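Local structure of A putative transcriptional regulator (2HKU) at residues 202-205 and 206-209; 49-52 and 53-57; 38-42 and 43-47. The protein probably acts as a TetR-family transcriptional regulator that binds DNA through an N-terminal helix-turn-helix domain. One frame throughout, in Å; residues are numbered along the deposited sequence.

Interaction 1: 202-205 and 206-209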
loop_
_atom_site.group_PDB
_atom_site.type_symbol
_atom_site.label_atom_id
_atom_site.label_comp_id
_atom_site.label_asym_id
_atom_site.label_seq_id
_atom_site.Cartn_x
_atom_site.Cartn_y
_atom_site.Cartn_z
ATOM N N GLN A 202 -13.789 -9.804 -10.717
ATOM C CA GLN A 202 -14.307 -10.949 -11.514
ATOM C C GLN A 202 -15.723 -10.597 -12.077
ATOM O O GLN A 202 -16.719 -11.083 -11.589
ATOM C CB GLN A 202 -14.310 -12.194 -10.631
ATOM C CG GLN A 202 -14.027 -13.495 -11.365
ATOM C CD GLN A 202 -12.681 -13.463 -12.139
ATOM O OE1 GLN A 202 -12.678 -13.296 -13.370
ATOM N NE2 GLN A 202 -11.541 -13.595 -11.414
ATOM N N ILE A 203 -15.769 -9.668 -13.014
ATOM C CA ILE A 203 -16.991 -9.060 -13.510
ATOM C C ILE A 203 -17.379 -9.934 -14.709
ATOM O O ILE A 203 -16.596 -9.985 -15.676
ATOM C CB ILE A 203 -16.728 -7.649 -14.097
ATOM C CG1 ILE A 203 -16.136 -6.692 -13.069
ATOM C CG2 ILE A 203 -18.053 -7.043 -14.698
ATOM C CD1 ILE A 203 -15.826 -5.329 -13.642
ATOM N N PRO A 204 -18.565 -10.604 -14.642
ATOM C CA PRO A 204 -19.097 -11.381 -15.787
ATOM C C PRO A 204 -19.069 -10.650 -17.104
ATOM O O PRO A 204 -19.323 -9.422 -17.180
ATOM C CB PRO A 204 -20.514 -11.728 -15.352
ATOM C CG PRO A 204 -20.443 -11.851 -13.812
ATOM C CD PRO A 204 -19.447 -10.708 -13.446
ATOM N N GLU A 205 -18.756 -11.403 -18.169
ATOM C CA GLU A 205 -18.612 -10.795 -19.487
ATOM C C GLU A 205 -19.866 -9.988 -19.903
ATOM O O GLU A 205 -19.743 -8.948 -20.536
ATOM C CB GLU A 205 -18.232 -11.835 -20.555
ATOM C CG GLU A 205 -17.452 -11.231 -21.691
ATOM C CD GLU A 205 -17.281 -12.169 -22.892
ATOM O OE1 GLU A 205 -17.244 -13.415 -22.678
ATOM O OE2 GLU A 205 -17.200 -11.648 -24.055
ATOM N N THR A 206 -21.036 -10.467 -19.511
ATOM C CA THR A 206 -22.342 -9.880 -19.904
ATOM C C THR A 206 -22.559 -8.491 -19.251
ATOM O O THR A 206 -22.866 -7.474 -19.946
ATOM C CB THR A 206 -23.519 -10.884 -19.676
ATOM O OG1 THR A 206 -23.537 -11.365 -18.323
ATOM C CG2 THR A 206 -23.378 -12.115 -20.631
ATOM N N VAL A 207 -22.302 -8.454 -17.933
ATOM C CA VAL A 207 -22.103 -7.191 -17.180
ATOM C C VAL A 207 -21.080 -6.257 -17.819
ATOM O O VAL A 207 -21.371 -5.097 -17.990
ATOM C CB VAL A 207 -21.732 -7.474 -15.730
ATOM C CG1 VAL A 207 -21.659 -6.145 -14.915
ATOM C CG2 VAL A 207 -22.705 -8.489 -15.116
ATOM N N ARG A 208 -19.904 -6.759 -18.230
ATOM C CA ARG A 208 -18.869 -5.897 -18.822
ATOM C C ARG A 208 -19.306 -5.265 -20.111
ATOM O O ARG A 208 -18.826 -4.197 -20.498
ATOM C CB ARG A 208 -17.535 -6.635 -19.053
ATOM C CG ARG A 208 -16.876 -7.230 -17.806
ATOM C CD ARG A 208 -15.338 -7.480 -17.984
ATOM N NE ARG A 208 -14.997 -8.458 -19.035
ATOM C CZ ARG A 208 -14.992 -9.790 -18.901
ATOM N NH1 ARG A 208 -15.293 -10.393 -17.752
ATOM N NH2 ARG A 208 -14.666 -10.538 -19.946
ATOM N N ASN A 209 -20.163 -5.965 -20.841
ATOM C CA ASN A 209 -20.581 -5.503 -22.196
ATOM C C ASN A 209 -21.729 -4.512 -22.185
ATOM O O ASN A 209 -21.902 -3.749 -23.145
ATOM C CB ASN A 209 -20.965 -6.691 -23.082
ATOM C CG ASN A 209 -19.810 -7.607 -23.315
ATOM O OD1 ASN A 209 -18.694 -7.142 -23.599
ATOM N ND2 ASN A 209 -20.049 -8.924 -23.168
#

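Interaction 2: 49-52 and 53-57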
loop_
_atom_site.group_PDB
_atom_site.type_symbol
_atom_site.label_atom_id
_atom_site.label_comp_id
_atom_site.label_asym_id
_atom_site.label_seq_id
_atom_site.Cartn_x
_atom_site.Cartn_y
_atom_site.Cartn_z
ATOM N N ALA A 49 6.106 29.814 -4.836
ATOM C CA ALA A 49 4.833 30.466 -4.661
ATOM C C ALA A 49 4.879 32.016 -4.623
ATOM O O ALA A 49 3.826 32.654 -4.504
ATOM C CB ALA A 49 4.144 29.911 -3.400
ATOM N N GLY A 50 6.061 32.630 -4.664
ATOM C CA GLY A 50 6.178 34.081 -4.353
ATOM C C GLY A 50 5.751 34.404 -2.927
ATOM O O GLY A 50 5.231 35.496 -2.629
ATOM N N ALA A 51 5.958 33.434 -2.029
ATOM C CA ALA A 51 5.510 33.526 -0.623
ATOM C C ALA A 51 6.675 33.649 0.347
ATOM O O ALA A 51 7.816 33.242 0.061
ATOM C CB ALA A 51 4.641 32.328 -0.242
ATOM N N HIS A 52 6.388 34.253 1.490
ATOM C CA HIS A 52 7.362 34.334 2.543
ATOM C C HIS A 52 7.206 33.058 3.377
ATOM O O HIS A 52 6.081 32.617 3.630
ATOM C CB HIS A 52 7.115 35.590 3.367
ATOM C CG HIS A 52 8.169 35.851 4.392
ATOM N ND1 HIS A 52 8.243 35.153 5.576
ATOM C CD2 HIS A 52 9.206 36.718 4.401
ATOM C CE1 HIS A 52 9.284 35.576 6.273
ATOM N NE2 HIS A 52 9.878 36.534 5.589
ATOM N N PRO A 53 8.327 32.435 3.807
ATOM C CA PRO A 53 8.206 31.291 4.741
ATOM C C PRO A 53 7.222 31.485 5.888
ATOM O O PRO A 53 6.608 30.536 6.309
ATOM C CB PRO A 53 9.641 31.092 5.225
ATOM C CG PRO A 53 10.472 31.494 4.006
ATOM C CD PRO A 53 9.730 32.676 3.408
ATOM N N ASN A 54 7.000 32.705 6.341
ATOM C CA ASN A 54 5.969 32.955 7.374
ATOM C C ASN A 54 4.535 32.549 7.037
ATOM O O ASN A 54 3.733 32.276 7.935
ATOM C CB ASN A 54 5.906 34.446 7.709
ATOM C CG ASN A 54 7.069 34.888 8.535
ATOM O OD1 ASN A 54 7.587 34.116 9.361
ATOM N ND2 ASN A 54 7.502 36.128 8.323
ATOM N N GLN A 55 4.201 32.605 5.752
ATOM C CA GLN A 55 2.855 32.313 5.302
ATOM C C GLN A 55 2.585 30.806 5.463
ATOM O O GLN A 55 1.452 30.403 5.729
ATOM C CB GLN A 55 2.648 32.871 3.861
ATOM C CG GLN A 55 3.084 34.362 3.838
ATOM C CD GLN A 55 2.736 35.106 2.572
ATOM O OE1 GLN A 55 3.541 35.173 1.620
ATOM N NE2 GLN A 55 1.547 35.721 2.556
ATOM N N VAL A 56 3.638 29.997 5.361
ATOM C CA VAL A 56 3.500 28.576 5.622
ATOM C C VAL A 56 3.040 28.274 7.054
ATOM O O VAL A 56 2.073 27.536 7.261
ATOM C CB VAL A 56 4.750 27.793 5.185
ATOM C CG1 VAL A 56 4.583 26.299 5.464
ATOM C CG2 VAL A 56 4.903 28.005 3.732
ATOM N N THR A 57 3.678 28.901 8.032
ATOM C CA THR A 57 3.272 28.686 9.418
ATOM C C THR A 57 1.873 29.302 9.691
ATOM O O THR A 57 1.065 28.694 10.402
ATOM C CB THR A 57 4.390 29.028 10.468
ATOM O OG1 THR A 57 4.472 30.422 10.672
ATOM C CG2 THR A 57 5.733 28.591 9.993
#

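Interaction 3: 38-42 and 43-47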
loop_
_atom_site.group_PDB
_atom_site.type_symbol
_atom_site.label_atom_id
_atom_site.label_comp_id
_atom_site.label_asym_id
_atom_site.label_seq_id
_atom_site.Cartn_x
_atom_site.Cartn_y
_atom_site.Cartn_z
ATOM N N GLU A 38 8.157 14.403 0.116
ATOM C CA GLU A 38 8.119 15.203 1.282
ATOM C C GLU A 38 9.409 15.971 1.637
ATOM O O GLU A 38 9.335 17.020 2.286
ATOM C CB GLU A 38 7.722 14.325 2.455
ATOM C CG GLU A 38 7.098 15.222 3.499
ATOM C CD GLU A 38 7.545 14.922 4.859
ATOM O OE1 GLU A 38 7.370 13.727 5.255
ATOM O OE2 GLU A 38 8.042 15.901 5.499
ATOM N N GLY A 39 10.582 15.472 1.175
ATOM C CA GLY A 39 11.850 16.169 1.401
ATOM C C GLY A 39 12.134 17.523 0.725
ATOM O O GLY A 39 13.108 18.222 1.102
ATOM N N VAL A 40 11.337 17.907 -0.273
ATOM C CA VAL A 40 11.371 19.285 -0.846
ATOM C C VAL A 40 11.438 20.335 0.240
ATOM O O VAL A 40 10.524 20.376 1.102
ATOM C CB VAL A 40 10.073 19.579 -1.623
ATOM C CG1 VAL A 40 9.981 21.128 -2.106
ATOM C CG2 VAL A 40 9.985 18.699 -2.806
ATOM N N PRO A 41 12.516 21.177 0.267
ATOM C CA PRO A 41 12.464 22.187 1.314
ATOM C C PRO A 41 11.303 23.169 1.204
ATOM O O PRO A 41 10.921 23.586 0.134
ATOM C CB PRO A 41 13.817 22.925 1.201
ATOM C CG PRO A 41 14.729 22.040 0.426
ATOM C CD PRO A 41 13.781 21.240 -0.513
ATOM N N ILE A 42 10.783 23.575 2.343
ATOM C CA ILE A 42 9.819 24.675 2.357
ATOM C C ILE A 42 10.206 25.955 1.557
ATOM O O ILE A 42 9.363 26.506 0.838
ATOM C CB ILE A 42 9.355 24.979 3.845
ATOM C CG1 ILE A 42 7.958 25.569 3.845
ATOM C CG2 ILE A 42 10.377 25.828 4.605
ATOM C CD1 ILE A 42 6.951 24.627 3.001
ATOM N N THR A 43 11.481 26.370 1.626
ATOM C CA THR A 43 12.012 27.584 0.907
ATOM C C THR A 43 11.819 27.529 -0.624
ATOM O O THR A 43 11.633 28.557 -1.312
ATOM C CB THR A 43 13.541 27.851 1.218
ATOM O OG1 THR A 43 14.343 26.679 0.929
ATOM C CG2 THR A 43 13.772 28.286 2.697
ATOM N N GLN A 44 11.871 26.327 -1.155
ATOM C CA GLN A 44 11.666 26.087 -2.560
ATOM C C GLN A 44 10.207 26.183 -2.933
ATOM O O GLN A 44 9.898 26.590 -4.032
ATOM C CB GLN A 44 12.072 24.681 -2.818
ATOM C CG GLN A 44 12.735 24.462 -4.091
ATOM C CD GLN A 44 13.198 23.046 -4.192
ATOM O OE1 GLN A 44 12.515 22.207 -4.747
ATOM N NE2 GLN A 44 14.363 22.765 -3.642
ATOM N N ILE A 45 9.312 25.720 -2.033
ATOM C CA ILE A 45 7.864 25.902 -2.185
ATOM C C ILE A 45 7.519 27.395 -2.115
ATOM O O ILE A 45 6.755 27.880 -2.918
ATOM C CB ILE A 45 7.023 25.038 -1.157
ATOM C CG1 ILE A 45 7.060 23.552 -1.569
ATOM C CG2 ILE A 45 5.599 25.523 -1.051
ATOM C CD1 ILE A 45 6.750 22.528 -0.404
ATOM N N CYS A 46 8.091 28.085 -1.140
ATOM C CA CYS A 46 7.890 29.510 -0.944
ATOM C C CYS A 46 8.441 30.309 -2.124
ATOM O O CYS A 46 7.784 31.262 -2.581
ATOM C CB CYS A 46 8.533 29.963 0.359
ATOM S SG CYS A 46 7.664 29.350 1.810
ATOM N N ALA A 47 9.634 29.936 -2.610
ATOM C CA ALA A 47 10.232 30.585 -3.815
ATOM C C ALA A 47 9.293 30.391 -5.022
ATOM O O ALA A 47 8.930 31.374 -5.698
ATOM C CB ALA A 47 11.683 30.068 -4.107
#

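Interaction 1: 202-205 and 206-209
Arg208 reaches back from the first turn of its helix to the carbonyl of Ile203, and its NH1 lies 2.5 Å from Ile203 O. The bond is very short and bent (136° at the hydrogen), so its exact length deserves caution, although the oxygen does lie at the edge of the guanidinium, near its plane. The side chain gets there by bending at chi3 (-63°), which folds the guanidinium over the preceding backbone and sets one of its faces above Glu205 CA. On the way, Arg208 CG passes 3.3 Å from Ile203 CG2. The same methyl meets Val207 CG1 at 3.7 Å, the two side chains crossing at about a right angle.

Pro204 holds the N-cap position of helix 205-209, the short C-terminal helix that follows helix 190-201. Proline has no side-chain acceptor to cap the first amides; its carbonyl starts the helical bonding, Pro204 O accepting Arg208 N at 2.9 Å, the donor nearly in line with the C=O. The amides of Thr206 and Val207 are also close to this oxygen but badly angled for bonding. One residue on, Asn209 N is shared between Glu205 O, at 3.0 Å, and Thr206 O, weakly in both cases.

The carboxylate of Glu205 does not reach the arginine. Its plane is within 10° of the guanidinium plane, yet Glu205 OE1 stays 4.7 Å from Arg208 NH2, so any attraction between the opposite charges would act without direct contact. From outside the two segments, the hydroxyl of Thr210 also bonds to Thr206 O, and that of Thr91 to Arg208 O. Pro204 also packs on Trp155, and Gln202 rests against Arg158 of the second subunit.

Interaction 2: 49-52 and 53-57
Gln55 turns its side chain back over the start of its own helix to meet His52 and Ala51. Its CB lies 3.5 Å from His52 O. CG, set anti to the carbonyl carbon of Gln55 (chi1 -51°), passes equally close to that oxygen. Beyond CG the chain runs extended, carrying CD past His52 N and bringing OE1 to its target. There Gln55 OE1 accepts His52 N at 3.0 Å in a nearly straight bond (168°), the donor lying in the carbonyl plane of the amide, on a lone pair. The same oxygen sits 3.6 Å from Ala51 CB.

This side-chain bond back to the N-cap residue His52, whose imidazole caps in turn, makes the pair a capping box. It closes the turn of a predicted helix-turn-helix motif, in which helix 53-60 would be the recognition helix, as in other TetR-family regulators. Separately, the backbone of the turn is bonded by Gln55 N to His52 O at 2.8 Å, from above the plane of that carbonyl. Shortening Gln55 to alanine would remove OE1 and is likely to leave His52 N without its acceptor, although the backbone bond and the imidazole cap would remain.

With CG anti to the backbone N of His52 (chi1 -173°), the ring swings toward the helix start, and His52 ND1 accepts Asn54 N at 2.9 Å, the donor close to the ring plane. ND1 therefore presents a lone pair and no proton here. Over one face of the ring stands Pro53, whose CD lies 3.9 Å from the His52 ring centroid in a CH-pi contact. Ahead of these residues Gly50, at positive phi, ends helix 42-49 in a Schellman motif. Ala51 and Gln55 also touch Thr21 of helix 21-36, while Val56 faces Leu25.

Interaction 3: 38-42 and 43-47
Thr43 touches Pro41 across the start of helix 42-49: Thr43 OG1 stands 3.8 Å from Pro41 CB. The hydroxyl lies between its own backbone N and carbonyl carbon (chi1 55°), the rotation that brings it beside the proline ring.

Gln44 follows and turns to the same proline. Its N donates to Pro41 O at 3.2 Å, a bent bond approached from well above the carbonyl plane. Its extended side chain, crossing the ring obliquely, brings Gln44 NE2 to 3.5 Å from Pro41 CD, while OE1 approaches a methyl of Val40. These amide contacts are with carbon and carry no polar bond.

Ile45 is buried and turns toward the 38-42 segment. Its N makes a weak bond to Pro41 O, which thus serves two amides from the N-cap position. Ile45 CG1 meets Val40 CG1 at 3.8 Å, the side chains at about a right angle, and Ile45 CD1 reaches Ile42 CD1 at 4.0 Å. Leu32 and Phe33 of helix 21-36 lie against Ile45 too, extending this apolar patch into the first helix of the probable DNA-binding domain.

At Cys46 the regular helix is established: Cys46 N donates to Ile42 O at 2.8 Å and 164°, with the donor almost in line with the carbonyl. SG, beside the backbone N of its own residue, lies 4.3 Å from Ile42 CG1 and faces Val56 of helix 53-60. Ala47 adds the next helical bond through its N to Thr43 O.

Pro41 O thus holds two amides by one bent and one weak bond, and the first strong helical bond comes one residue on, at Ile42 O. These bonds all join backbone atoms, while Val40, Ile42 and Ile45 meet through carbon alone, in an apolar side to which Leu32 adds.

Interactions 2 and 3 are neighbours in the predicted helix-turn-helix, their centres about 10 Å apart. Interaction 3 starts helix 42-49 and interaction 2 starts helix 53-60. Between them, Ala51 N probably donates to Cys46 O at 2.9 Å. Cys46 SG packs 3.6 Å from Pro53 CA, and Val56 CG1 lies 3.8 Å from Ile42 CD1, fitting the two helices together. Interaction 1 belongs to the far end of the chain, with its centre about 51 Å from that of interaction 2 and about 47 Å from that of interaction 3, on the opposite side of the chain's centre. All three contacts are helix starts, but only the pair lies in the putative DNA-binding region.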